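Long-range contacts in bacterioferritin (Mycobacterium tuberculosis, PDB 3UOI), which probably oxidises ferrous iron with dioxygen and stores the ferric product as a mineral inside a hollow, heme-bearing shell of 24 subunits: residues P7-L12 with V108-K113; E15-E20 with E59-I64; N25-H30 with E90-I95; T84-F89 with T138-M143. All blocks are in the same frame, centred on the assembly; numbering follows the deposited sequence.

Interaction 1. Residues P7-L12 with V108-K113; sequences PDVLRL and VMCREK
Asp8 and Lys113 make the one polar bridge of this contact, at the end of the bundle where helix 7-36 begins and helix 85-112 finishes. NZ of Lys113 lies 3.1 Å from OD2 of Asp8 in a salt bridge that is also a hydrogen bond. The ammonium comes in on the anti side of the carboxylate, 29° out of its plane, and the two side chains cross at about a right angle. The other oxygen, OD1 of Asp8, makes a long ion pair with NH2 of Arg11 at 3.6 Å, so a single carboxylate is shared by two cations. Asp6, just ahead of the helix, pairs weakly with Lys113 as well and accepts a hydrogen bond from the backbone N of Val9.

The apolar part is rich in sulfur. Met109 leaves its helix with CG anti to the backbone N (chi1 177°), and its chain then bends twice. Its methyl CE meets CD2 of Leu12 tip to tip at 3.8 Å, while SD lies 4.0 Å from CG2 of Val9. Cys110 sits between the same two partners: its SG is 3.5 Å from CD2 of Leu12 and 3.9 Å from CG1 of Val9. Leu122 and Ala119 of helix 116-146 pack against Leu12 and Cys110 in turn.

The two helical segments run antiparallel, at 152°, as in the ferritin-like four-helix bundle. Chemically, the contact grades from a largely buried patch of thioether, thiol and methyl groups to a charged margin, where an acid near a helix N-terminus and a lysine just past a C-terminus would each suit the local helix dipole.

Interaction 2. Residues E15-E20 with E59-I64; sequences EQLTSE and EITDRI
Ile60 turns CG1 to the side of its own backbone N (chi1 -67°) and CG2 anti to it, and this fork lets one side chain meet three residues of helix 7-36. The CG1 branch ends in CD1, which lies 3.9 Å from CG of Glu20 and 4.0 Å from CG of Gln16; in both cases the side chains cross at about a right angle. The other branch, CG2, rests 4.1 Å from CB of Leu17. Leu17 has CG anti to its backbone N (chi1 168°); of its methyls, CD2 lies 4.3 Å from CD1 of Ile64, and CD1 is 4.2 Å from OG1 of Thr61. That hydroxyl has its polar partners elsewhere, in the backbone O of Ala57 and in Tyr73.

Helices 7-36 and 40-66 follow each other in the chain and pack antiparallel, the segments 15-20 and 59-64 at 156°, as the first hairpin of the ferritin-like four-helix bundle. Such bundles carry their diiron centre between the helices, and Glu20 is a predicted ligand of the first iron, together with Glu53 and His56 on helix 40-66. Gln16 stands one turn before it and would act as a second-shell residue: its NE2 donates to OE1 of Glu20 at 2.9 Å. The acceptor lies close to the amide plane of Gln16, whereas the donor sits above the carboxylate plane of Glu20. The other end of the same amide, OE1 of Gln16, is bonded to NH2 of Arg102 on helix 85-112. Ile125 of helix 116-146 packs on Gln16, Glu20 and Ile60 alike.

Interaction 3. Residues N25-H30 with E90-I95; sequences NQYFLH and EADLAI. With HEM (protoporphyrin IX containing Fe), chain B.
The imidazole of His30 meets Asp92 tip to tip, with OD1 of Asp92 in the ring plane at its edge and CB of Ala91 also at the edge. One face of this ring is covered from within its own helix by CG of Gln26, 3.9 Å above the plane and offset toward the rim. The Tyr27 ring is steeply inclined to the Asp92 carboxylate, with planes 67° apart; its CE1 lies 3.6 Å from CG of Asp92, and its OH is 3.5 Å from CG2 of Ile95. On the far side of the helix, in the heme pocket, the heme methyl CMB sits over the centre of the Phe28 ring, 3.3 Å above its plane.

OD2 of Asp92 is the buried polar focus. Gln26, its chain extended beyond CG, donates from NE2 to this oxygen at 3.0 Å, almost straight at 174°; the oxygen accepts through its anti lone pair, and the amide and carboxylate are nearly coplanar. The same NE2 makes a weak second bond to O of Ala91, and ND1 of His30 adds another weak one to OD2 at 3.1 Å. One firm and one weak N-H thus converge on this oxygen, which would help to stabilise a negative charge there. The outer ends are fixed by the backbone: Arg80 N bonds OE1 of Gln26, and Gly82 N bonds NE2 of His30.

Tyr27 points into the core of the ferritin-like four-helix bundle, meeting two predicted iron ligands, His132 of helix 116-146 and Glu53 of helix 40-66. The opposite flank of helix 7-36 faces the heme and Tyr73 of a neighbouring subunit.

Interaction 4. Residues T84-F89 with T138-M143; sequences TLREQF and TQLELM
NH2 of Arg86 is held in a salt bridge by Asp144 and also lies 3.7 Å from CB of Met143, one residue earlier on the same helix as that acid. A bend at chi3 (-74°) places NE, and the guanidinium beyond it takes SD of Met143 over one face, 3.6 Å above its plane and offset toward the rim. The aliphatic part of the arginine is used as well: its CG touches CD2 of Leu140 at 3.8 Å. Met143, extended beyond CG, passes Arg86 to reach the start of helix 85-112, where its CE is 4.0 Å from CB of Leu85.

Phe89 is the aromatic partner. CB of Gln139 stands 4.0 Å from the centroid of the Phe89 ring and 18° off the ring normal, a CH-pi contact over one face. Methyl CE of Met143 comes to the ring edge instead, 4.3 Å from CE2 of Phe89. The amide of Gln139 leads away from this surface and bonds to Tyr135 and Tyr151.

The helix bearing Arg86 is capped immediately before it. Thr84 is the N-cap, and its OG1 accepts from N of Glu87 at 3.3 Å with an angle of 167°.

This antiparallel pair joins the beginning of helix 85-112 to the far end of helix 116-146 in the ferritin-like bundle. Leu42 of helix 40-66 packs on Leu85 and Phe89, Tyr151 of helix 148-153 packs on Phe89 and Met143, and Trp37 of a neighbouring subunit lies against Thr138 and Leu142.

The four contacts sample one four-helix bundle from end to end: the centres of interactions 1 and 4 are 35 Å apart, on opposite sides of the chain's centre. Neighbours touch in sequence. Interactions 1 and 2 meet through Leu10 and Ile64, interactions 2 and 3 through Ser19 and Ile95, and interactions 3 and 4 through Leu93 and Leu140. The predicted diiron site lies in the middle: interaction 2 supplies Glu20, and Tyr27 of interaction 3 comes within about 3 Å of the side chains of Glu96 and His132. Leu12 is about 11 Å from Glu20 and Phe89 about 7 Å from His132, side chain to side chain. Interaction 3 also borders the heme.

Interaction 1. Residues P7-L12 with V108-K113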
# COMPACT_ATOMS: atom_id res chain seq x y z
N PRO A 7 -5.56 -9.85 -60.85
CA PRO A 7 -5.53 -11.31 -60.87
C PRO A 7 -4.17 -11.95 -60.77
O PRO A 7 -4.15 -12.99 -60.21
CB PRO A 7 -6.21 -11.63 -62.18
CG PRO A 7 -7.06 -10.55 -62.41
CD PRO A 7 -6.31 -9.34 -61.98
N ASP A 8 -3.11 -11.40 -61.34
CA ASP A 8 -1.76 -11.91 -61.18
C ASP A 8 -1.34 -11.77 -59.71
O ASP A 8 -0.67 -12.60 -59.21
CB ASP A 8 -0.71 -11.20 -62.05
CG ASP A 8 -1.05 -11.15 -63.50
OD1 ASP A 8 -1.89 -11.87 -63.95
OD2 ASP A 8 -0.43 -10.38 -64.21
N VAL A 9 -1.74 -10.67 -59.07
CA VAL A 9 -1.42 -10.47 -57.69
C VAL A 9 -2.08 -11.52 -56.82
O VAL A 9 -1.49 -12.00 -55.92
CB VAL A 9 -1.75 -9.09 -57.14
CG1 VAL A 9 -1.39 -9.03 -55.68
CG2 VAL A 9 -1.04 -8.03 -57.86
N LEU A 10 -3.34 -11.81 -57.09
CA LEU A 10 -4.07 -12.79 -56.34
C LEU A 10 -3.48 -14.18 -56.48
O LEU A 10 -3.31 -14.85 -55.52
CB LEU A 10 -5.54 -12.74 -56.69
CG LEU A 10 -6.36 -11.62 -56.06
CD1 LEU A 10 -7.76 -11.62 -56.58
CD2 LEU A 10 -6.36 -11.66 -54.53
N ARG A 11 -3.08 -14.58 -57.65
CA ARG A 11 -2.44 -15.86 -57.77
C ARG A 11 -1.18 -15.86 -56.91
O ARG A 11 -0.84 -16.84 -56.33
CB ARG A 11 -2.02 -16.12 -59.21
CG ARG A 11 -1.90 -17.56 -59.57
CD ARG A 11 -2.13 -17.81 -61.03
NE ARG A 11 -1.26 -16.97 -61.80
CZ ARG A 11 -1.61 -15.88 -62.44
NH1 ARG A 11 -2.87 -15.47 -62.47
NH2 ARG A 11 -0.68 -15.19 -63.05
N LEU A 12 -0.49 -14.75 -56.91
CA LEU A 12 0.77 -14.65 -56.22
C LEU A 12 0.56 -14.83 -54.73
O LEU A 12 1.29 -15.51 -54.07
CB LEU A 12 1.43 -13.33 -56.55
CG LEU A 12 2.53 -12.87 -55.64
CD1 LEU A 12 3.70 -13.66 -55.88
CD2 LEU A 12 2.79 -11.50 -55.90
N VAL A 108 8.09 -6.94 -57.26
CA VAL A 108 8.23 -6.05 -58.37
C VAL A 108 6.97 -6.11 -59.19
O VAL A 108 6.46 -5.10 -59.57
CB VAL A 108 9.42 -6.36 -59.22
CG1 VAL A 108 9.34 -5.57 -60.48
CG2 VAL A 108 10.62 -6.01 -58.49
N MET A 109 6.44 -7.30 -59.41
CA MET A 109 5.22 -7.36 -60.18
C MET A 109 4.08 -6.61 -59.51
O MET A 109 3.42 -5.84 -60.12
CB MET A 109 4.82 -8.77 -60.47
CG MET A 109 3.54 -8.85 -61.21
SD MET A 109 2.07 -8.91 -60.23
CE MET A 109 2.26 -10.46 -59.49
N CYS A 110 3.93 -6.78 -58.20
CA CYS A 110 2.90 -6.10 -57.47
C CYS A 110 2.99 -4.62 -57.62
O CYS A 110 2.00 -4.00 -57.80
CB CYS A 110 2.96 -6.44 -56.00
SG CYS A 110 2.39 -8.00 -55.63
N ARG A 111 4.19 -4.07 -57.54
CA ARG A 111 4.40 -2.63 -57.71
C ARG A 111 4.12 -2.14 -59.15
O ARG A 111 3.58 -1.11 -59.37
CB ARG A 111 5.71 -2.17 -57.13
CG ARG A 111 5.78 -2.31 -55.66
CD ARG A 111 7.08 -1.87 -55.08
NE ARG A 111 7.00 -1.78 -53.64
CZ ARG A 111 6.59 -0.71 -52.98
NH1 ARG A 111 6.25 0.37 -53.62
NH2 ARG A 111 6.52 -0.73 -51.69
N GLU A 112 4.48 -2.94 -60.11
CA GLU A 112 4.14 -2.65 -61.51
C GLU A 112 2.60 -2.62 -61.69
O GLU A 112 2.10 -1.94 -62.54
CB GLU A 112 4.83 -3.61 -62.47
CG GLU A 112 6.36 -3.53 -62.37
CD GLU A 112 7.13 -4.55 -63.22
OE1 GLU A 112 6.65 -5.65 -63.53
OE2 GLU A 112 8.28 -4.24 -63.52
N LYS A 113 1.90 -3.39 -60.88
CA LYS A 113 0.44 -3.43 -60.95
C LYS A 113 -0.25 -2.39 -60.12
O LYS A 113 -1.40 -2.47 -59.97
CB LYS A 113 -0.10 -4.75 -60.50
CG LYS A 113 0.64 -5.87 -61.00
CD LYS A 113 0.71 -5.82 -62.44
CE LYS A 113 1.11 -7.13 -63.01
NZ LYS A 113 0.46 -7.38 -64.24

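Interaction 2. Residues E15-E20 with E59-I64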
# COMPACT_ATOMS: atom_id res chain seq x y z
N GLU A 15 -0.43 -18.32 -53.88
CA GLU A 15 0.74 -19.13 -53.98
C GLU A 15 1.52 -19.06 -52.68
O GLU A 15 2.00 -20.02 -52.21
CB GLU A 15 1.63 -18.63 -55.10
CG GLU A 15 1.48 -19.33 -56.38
CD GLU A 15 2.48 -18.86 -57.37
OE1 GLU A 15 2.07 -18.25 -58.34
OE2 GLU A 15 3.68 -19.11 -57.17
N GLN A 16 1.67 -17.85 -52.17
CA GLN A 16 2.41 -17.58 -50.96
C GLN A 16 1.67 -18.14 -49.78
O GLN A 16 2.27 -18.65 -48.88
CB GLN A 16 2.81 -16.13 -50.82
CG GLN A 16 3.65 -15.81 -49.64
CD GLN A 16 5.00 -16.50 -49.60
OE1 GLN A 16 5.56 -16.86 -50.60
NE2 GLN A 16 5.48 -16.69 -48.42
N LEU A 17 0.36 -18.04 -49.83
CA LEU A 17 -0.46 -18.57 -48.78
C LEU A 17 -0.25 -20.07 -48.69
O LEU A 17 -0.06 -20.58 -47.65
CB LEU A 17 -1.92 -18.26 -49.05
CG LEU A 17 -2.92 -19.00 -48.17
CD1 LEU A 17 -2.60 -18.84 -46.70
CD2 LEU A 17 -4.30 -18.59 -48.41
N THR A 18 -0.25 -20.75 -49.82
CA THR A 18 -0.07 -22.18 -49.87
C THR A 18 1.32 -22.51 -49.23
O THR A 18 1.48 -23.41 -48.44
CB THR A 18 -0.22 -22.74 -51.32
OG1 THR A 18 -1.59 -22.88 -51.66
CG2 THR A 18 0.48 -24.05 -51.52
N SER A 19 2.30 -21.69 -49.57
CA SER A 19 3.61 -21.85 -49.04
C SER A 19 3.62 -21.74 -47.48
O SER A 19 4.23 -22.52 -46.83
CB SER A 19 4.50 -20.76 -49.62
OG SER A 19 5.81 -20.92 -49.28
N GLU A 20 2.90 -20.75 -46.96
CA GLU A 20 2.82 -20.53 -45.53
C GLU A 20 2.17 -21.72 -44.84
O GLU A 20 2.60 -22.13 -43.76
CB GLU A 20 2.03 -19.25 -45.22
CG GLU A 20 2.66 -17.99 -45.79
CD GLU A 20 4.05 -17.73 -45.26
OE1 GLU A 20 4.66 -16.72 -45.66
OE2 GLU A 20 4.53 -18.54 -44.44
N GLU A 59 -2.43 -13.11 -42.18
CA GLU A 59 -2.28 -11.81 -42.78
C GLU A 59 -2.58 -11.82 -44.28
O GLU A 59 -3.27 -10.99 -44.76
CB GLU A 59 -0.94 -11.19 -42.44
CG GLU A 59 -0.88 -10.92 -40.97
CD GLU A 59 0.39 -10.36 -40.44
OE1 GLU A 59 1.17 -9.73 -41.16
OE2 GLU A 59 0.58 -10.52 -39.25
N ILE A 60 -2.07 -12.81 -44.97
CA ILE A 60 -2.32 -12.93 -46.41
C ILE A 60 -3.80 -13.16 -46.66
O ILE A 60 -4.37 -12.61 -47.57
CB ILE A 60 -1.47 -14.01 -47.07
CG1 ILE A 60 -0.04 -13.61 -47.04
CG2 ILE A 60 -1.81 -14.20 -48.46
CD1 ILE A 60 0.92 -14.73 -46.95
N THR A 61 -4.39 -13.96 -45.80
CA THR A 61 -5.78 -14.28 -45.91
C THR A 61 -6.66 -13.05 -45.90
O THR A 61 -7.52 -12.97 -46.69
CB THR A 61 -6.19 -15.22 -44.80
OG1 THR A 61 -5.35 -16.34 -44.82
CG2 THR A 61 -7.61 -15.65 -44.99
N ASP A 62 -6.38 -12.10 -45.02
CA ASP A 62 -7.09 -10.84 -44.90
C ASP A 62 -6.88 -10.05 -46.19
O ASP A 62 -7.76 -9.42 -46.64
CB ASP A 62 -6.54 -9.95 -43.77
CG ASP A 62 -6.77 -10.47 -42.37
OD1 ASP A 62 -7.71 -11.16 -42.15
OD2 ASP A 62 -6.01 -10.14 -41.49
N ARG A 63 -5.66 -10.05 -46.72
CA ARG A 63 -5.38 -9.28 -47.92
C ARG A 63 -6.20 -9.79 -49.12
O ARG A 63 -6.79 -9.03 -49.81
CB ARG A 63 -3.87 -9.27 -48.22
CG ARG A 63 -3.36 -8.25 -49.17
CD ARG A 63 -3.73 -6.79 -48.88
NE ARG A 63 -3.71 -5.99 -50.09
CZ ARG A 63 -4.29 -4.82 -50.30
NH1 ARG A 63 -4.93 -4.23 -49.36
NH2 ARG A 63 -4.17 -4.26 -51.47
N ILE A 64 -6.26 -11.09 -49.27
CA ILE A 64 -6.96 -11.74 -50.32
C ILE A 64 -8.43 -11.44 -50.22
O ILE A 64 -9.05 -11.16 -51.20
CB ILE A 64 -6.72 -13.27 -50.27
CG1 ILE A 64 -5.24 -13.64 -50.43
CG2 ILE A 64 -7.59 -13.98 -51.21
CD1 ILE A 64 -5.02 -14.98 -50.62

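Interaction 3. Residues N25-H30 with E90-I95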
# COMPACT_ATOMS: atom_id res chain seq x y z
N ASN A 25 2.86 -26.39 -41.15
CA ASN A 25 2.95 -27.80 -40.88
C ASN A 25 4.38 -28.35 -40.77
O ASN A 25 4.68 -29.14 -39.95
CB ASN A 25 2.16 -28.59 -41.88
CG ASN A 25 0.71 -28.35 -41.77
OD1 ASN A 25 0.33 -27.35 -41.31
ND2 ASN A 25 -0.08 -29.28 -42.20
N GLN A 26 5.25 -27.92 -41.64
CA GLN A 26 6.56 -28.48 -41.55
C GLN A 26 7.21 -28.05 -40.28
O GLN A 26 7.72 -28.86 -39.59
CB GLN A 26 7.40 -28.18 -42.78
CG GLN A 26 8.79 -28.78 -42.84
CD GLN A 26 9.42 -28.52 -44.16
OE1 GLN A 26 8.92 -28.92 -45.17
NE2 GLN A 26 10.52 -27.82 -44.16
N TYR A 27 7.11 -26.76 -39.97
CA TYR A 27 7.74 -26.20 -38.81
C TYR A 27 7.17 -26.78 -37.53
O TYR A 27 7.87 -27.08 -36.63
CB TYR A 27 7.70 -24.66 -38.80
CG TYR A 27 8.46 -23.92 -39.92
CD1 TYR A 27 9.32 -24.56 -40.76
CD2 TYR A 27 8.29 -22.58 -40.12
CE1 TYR A 27 9.97 -23.90 -41.78
CE2 TYR A 27 8.96 -21.91 -41.16
CZ TYR A 27 9.79 -22.58 -42.00
OH TYR A 27 10.47 -21.95 -43.04
N PHE A 28 5.87 -26.92 -37.50
CA PHE A 28 5.27 -27.42 -36.28
C PHE A 28 5.68 -28.83 -35.96
O PHE A 28 6.17 -29.06 -34.91
CB PHE A 28 3.74 -27.39 -36.32
CG PHE A 28 3.08 -27.56 -34.97
CD1 PHE A 28 2.90 -26.48 -34.11
CD2 PHE A 28 2.63 -28.78 -34.55
CE1 PHE A 28 2.28 -26.64 -32.89
CE2 PHE A 28 2.01 -28.92 -33.31
CZ PHE A 28 1.84 -27.84 -32.50
N LEU A 29 5.52 -29.72 -36.93
CA LEU A 29 5.83 -31.13 -36.75
C LEU A 29 7.28 -31.29 -36.41
O LEU A 29 7.61 -32.05 -35.60
CB LEU A 29 5.45 -31.97 -37.93
CG LEU A 29 5.73 -33.44 -37.77
CD1 LEU A 29 4.76 -34.12 -36.91
CD2 LEU A 29 5.73 -34.06 -39.07
N HIS A 30 8.13 -30.49 -37.00
CA HIS A 30 9.53 -30.48 -36.66
C HIS A 30 9.77 -30.11 -35.19
O HIS A 30 10.57 -30.72 -34.54
CB HIS A 30 10.33 -29.55 -37.57
CG HIS A 30 10.78 -30.19 -38.84
ND1 HIS A 30 11.54 -29.53 -39.76
CD2 HIS A 30 10.57 -31.42 -39.34
CE1 HIS A 30 11.77 -30.32 -40.79
NE2 HIS A 30 11.18 -31.47 -40.55
N GLU A 90 17.88 -28.16 -42.79
CA GLU A 90 18.02 -28.16 -44.24
C GLU A 90 16.74 -28.10 -45.02
O GLU A 90 16.64 -27.46 -46.02
CB GLU A 90 18.89 -29.29 -44.71
CG GLU A 90 20.19 -28.79 -45.07
CD GLU A 90 21.16 -29.85 -45.38
OE1 GLU A 90 20.80 -31.02 -45.19
OE2 GLU A 90 22.27 -29.49 -45.79
N ALA A 91 15.77 -28.82 -44.51
CA ALA A 91 14.43 -28.85 -45.00
C ALA A 91 13.75 -27.50 -44.82
O ALA A 91 13.02 -27.06 -45.63
CB ALA A 91 13.69 -29.94 -44.30
N ASP A 92 13.96 -26.88 -43.69
CA ASP A 92 13.39 -25.60 -43.39
C ASP A 92 14.00 -24.52 -44.26
O ASP A 92 13.35 -23.65 -44.70
CB ASP A 92 13.44 -25.31 -41.91
CG ASP A 92 12.55 -26.26 -41.08
OD1 ASP A 92 12.67 -26.19 -39.90
OD2 ASP A 92 11.77 -27.05 -41.58
N LEU A 93 15.28 -24.65 -44.52
CA LEU A 93 16.01 -23.72 -45.34
C LEU A 93 15.46 -23.73 -46.72
O LEU A 93 15.35 -22.74 -47.32
CB LEU A 93 17.48 -24.05 -45.39
CG LEU A 93 18.36 -23.30 -44.41
CD1 LEU A 93 19.75 -23.83 -44.44
CD2 LEU A 93 18.37 -21.88 -44.72
N ALA A 94 15.13 -24.90 -47.22
CA ALA A 94 14.66 -25.02 -48.58
C ALA A 94 13.35 -24.33 -48.89
O ALA A 94 13.25 -23.75 -49.88
CB ALA A 94 14.67 -26.47 -49.04
N ILE A 95 12.38 -24.44 -48.02
CA ILE A 95 11.13 -23.72 -48.15
C ILE A 95 11.24 -22.17 -48.03
O ILE A 95 10.64 -21.44 -48.75
CB ILE A 95 10.07 -24.30 -47.18
CG1 ILE A 95 8.73 -23.62 -47.40
CG2 ILE A 95 10.48 -24.17 -45.78
CD1 ILE A 95 7.62 -24.52 -47.30
CHA HEM B . -2.07 -20.58 -32.51
CHB HEM B . -1.29 -25.22 -33.54
CHC HEM B . -2.67 -24.36 -38.09
CHD HEM B . -3.68 -19.75 -37.04
C1A HEM B . -1.89 -21.94 -32.32
C2A HEM B . -1.85 -22.68 -31.08
C3A HEM B . -1.61 -23.97 -31.41
C4A HEM B . -1.51 -24.07 -32.82
CMA HEM B . -1.49 -25.18 -30.48
CAA HEM B . -2.04 -22.00 -29.69
CBA HEM B . -3.45 -21.41 -29.66
CGA HEM B . -4.26 -21.67 -28.39
O1A HEM B . -5.55 -21.64 -28.41
O2A HEM B . -3.62 -21.89 -27.33
C1B HEM B . -1.54 -25.39 -34.89
C2B HEM B . -1.24 -26.58 -35.68
C3B HEM B . -1.64 -26.36 -36.93
C4B HEM B . -2.18 -25.00 -36.97
CMB HEM B . -0.62 -27.91 -35.18
CAB HEM B . -1.49 -27.43 -38.05
CBB HEM B . -1.59 -27.09 -39.33
C1C HEM B . -3.08 -23.04 -38.25
C2C HEM B . -3.45 -22.40 -39.51
C3C HEM B . -3.76 -21.13 -39.19
C4C HEM B . -3.51 -20.91 -37.77
CMC HEM B . -3.51 -23.09 -40.90
CAC HEM B . -4.24 -20.02 -40.13
CBC HEM B . -4.06 -18.78 -39.67
C1D HEM B . -3.26 -19.54 -35.75
C2D HEM B . -3.19 -18.25 -35.12
C3D HEM B . -2.69 -18.55 -33.72
C4D HEM B . -2.52 -19.95 -33.66
CMD HEM B . -3.62 -16.87 -35.71
CAD HEM B . -2.44 -17.60 -32.57
CBD HEM B . -1.11 -16.94 -32.86
CGD HEM B . -0.78 -16.12 -31.65
O1D HEM B . -1.11 -16.56 -30.50
O2D HEM B . -0.21 -15.03 -31.84
NA HEM B . -1.66 -22.83 -33.33
NB HEM B . -2.09 -24.42 -35.71
NC HEM B . -3.13 -22.09 -37.26
ND HEM B . -2.80 -20.55 -34.91
FE HEM B . -2.42 -22.38 -35.32

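Interaction 4. Residues T84-F89 with T138-M143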
# COMPACT_ATOMS: atom_id res chain seq x y z
N THR A 84 16.83 -36.02 -38.76
CA THR A 84 17.88 -35.53 -37.91
C THR A 84 17.77 -34.03 -37.77
O THR A 84 17.02 -33.43 -38.47
CB THR A 84 19.30 -35.94 -38.33
OG1 THR A 84 19.61 -35.46 -39.64
CG2 THR A 84 19.47 -37.38 -38.30
N LEU A 85 18.45 -33.43 -36.81
CA LEU A 85 18.37 -32.01 -36.62
C LEU A 85 18.92 -31.34 -37.87
O LEU A 85 18.29 -30.46 -38.40
CB LEU A 85 19.14 -31.52 -35.39
CG LEU A 85 18.61 -31.72 -33.97
CD1 LEU A 85 19.24 -30.77 -32.98
CD2 LEU A 85 17.13 -31.67 -33.90
N ARG A 86 20.05 -31.84 -38.37
CA ARG A 86 20.69 -31.30 -39.55
C ARG A 86 19.80 -31.40 -40.78
O ARG A 86 19.65 -30.44 -41.42
CB ARG A 86 22.02 -31.99 -39.82
CG ARG A 86 22.70 -31.59 -41.10
CD ARG A 86 23.94 -32.33 -41.33
NE ARG A 86 25.01 -31.89 -40.48
CZ ARG A 86 25.79 -30.85 -40.72
NH1 ARG A 86 25.65 -30.09 -41.76
NH2 ARG A 86 26.72 -30.56 -39.86
N GLU A 87 19.17 -32.51 -41.04
CA GLU A 87 18.23 -32.56 -42.15
C GLU A 87 17.07 -31.59 -41.93
O GLU A 87 16.58 -31.07 -42.84
CB GLU A 87 17.65 -33.94 -42.42
CG GLU A 87 18.57 -35.04 -42.58
CD GLU A 87 17.87 -36.36 -42.75
OE1 GLU A 87 16.67 -36.40 -42.88
OE2 GLU A 87 18.55 -37.38 -42.75
N GLN A 88 16.62 -31.44 -40.69
CA GLN A 88 15.48 -30.56 -40.35
C GLN A 88 15.72 -29.08 -40.65
O GLN A 88 14.95 -28.46 -41.30
CB GLN A 88 15.03 -30.77 -38.91
CG GLN A 88 14.11 -31.89 -38.79
CD GLN A 88 13.74 -32.26 -37.39
OE1 GLN A 88 14.15 -31.65 -36.44
NE2 GLN A 88 12.92 -33.23 -37.27
N PHE A 89 16.86 -28.58 -40.24
CA PHE A 89 17.29 -27.25 -40.60
C PHE A 89 17.40 -27.12 -42.12
O PHE A 89 17.09 -26.11 -42.65
CB PHE A 89 18.64 -26.92 -40.02
CG PHE A 89 18.68 -26.84 -38.56
CD1 PHE A 89 17.71 -26.21 -37.87
CD2 PHE A 89 19.74 -27.36 -37.86
CE1 PHE A 89 17.78 -26.14 -36.51
CE2 PHE A 89 19.80 -27.29 -36.53
CZ PHE A 89 18.82 -26.70 -35.86
N THR A 138 23.29 -20.32 -39.83
CA THR A 138 24.13 -20.21 -38.65
C THR A 138 24.05 -21.49 -37.79
O THR A 138 25.03 -21.89 -37.26
CB THR A 138 23.79 -19.01 -37.80
OG1 THR A 138 24.18 -17.83 -38.44
CG2 THR A 138 24.49 -19.08 -36.47
N GLN A 139 22.91 -22.13 -37.67
CA GLN A 139 22.86 -23.39 -36.95
C GLN A 139 23.70 -24.47 -37.66
O GLN A 139 24.44 -25.17 -37.06
CB GLN A 139 21.42 -23.88 -36.67
CG GLN A 139 20.47 -22.91 -36.01
CD GLN A 139 21.09 -22.09 -34.93
OE1 GLN A 139 21.30 -22.57 -33.86
NE2 GLN A 139 21.39 -20.87 -35.21
N LEU A 140 23.59 -24.56 -38.95
CA LEU A 140 24.42 -25.52 -39.62
C LEU A 140 25.91 -25.19 -39.47
O LEU A 140 26.69 -26.06 -39.31
CB LEU A 140 23.98 -25.77 -41.03
CG LEU A 140 22.58 -26.36 -41.07
CD1 LEU A 140 21.88 -25.95 -42.29
CD2 LEU A 140 22.70 -27.78 -41.06
N GLU A 141 26.25 -23.90 -39.47
CA GLU A 141 27.64 -23.44 -39.32
C GLU A 141 28.20 -23.88 -37.99
O GLU A 141 29.30 -24.35 -37.91
CB GLU A 141 27.76 -21.90 -39.36
CG GLU A 141 27.14 -21.13 -40.56
CD GLU A 141 27.39 -19.57 -40.58
OE1 GLU A 141 27.51 -18.89 -39.55
OE2 GLU A 141 27.41 -19.03 -41.67
N LEU A 142 27.40 -23.69 -36.96
CA LEU A 142 27.72 -24.06 -35.60
C LEU A 142 27.89 -25.54 -35.42
O LEU A 142 28.74 -25.96 -34.70
CB LEU A 142 26.70 -23.52 -34.65
CG LEU A 142 26.82 -22.08 -34.26
CD1 LEU A 142 25.65 -21.68 -33.39
CD2 LEU A 142 28.08 -21.88 -33.55
N MET A 143 27.10 -26.30 -36.13
CA MET A 143 27.16 -27.71 -36.03
C MET A 143 28.53 -28.24 -36.39
O MET A 143 29.05 -29.07 -35.70
CB MET A 143 26.16 -28.30 -36.98
CG MET A 143 24.86 -28.57 -36.39
SD MET A 143 23.88 -29.54 -37.46
CE MET A 143 22.80 -30.42 -36.41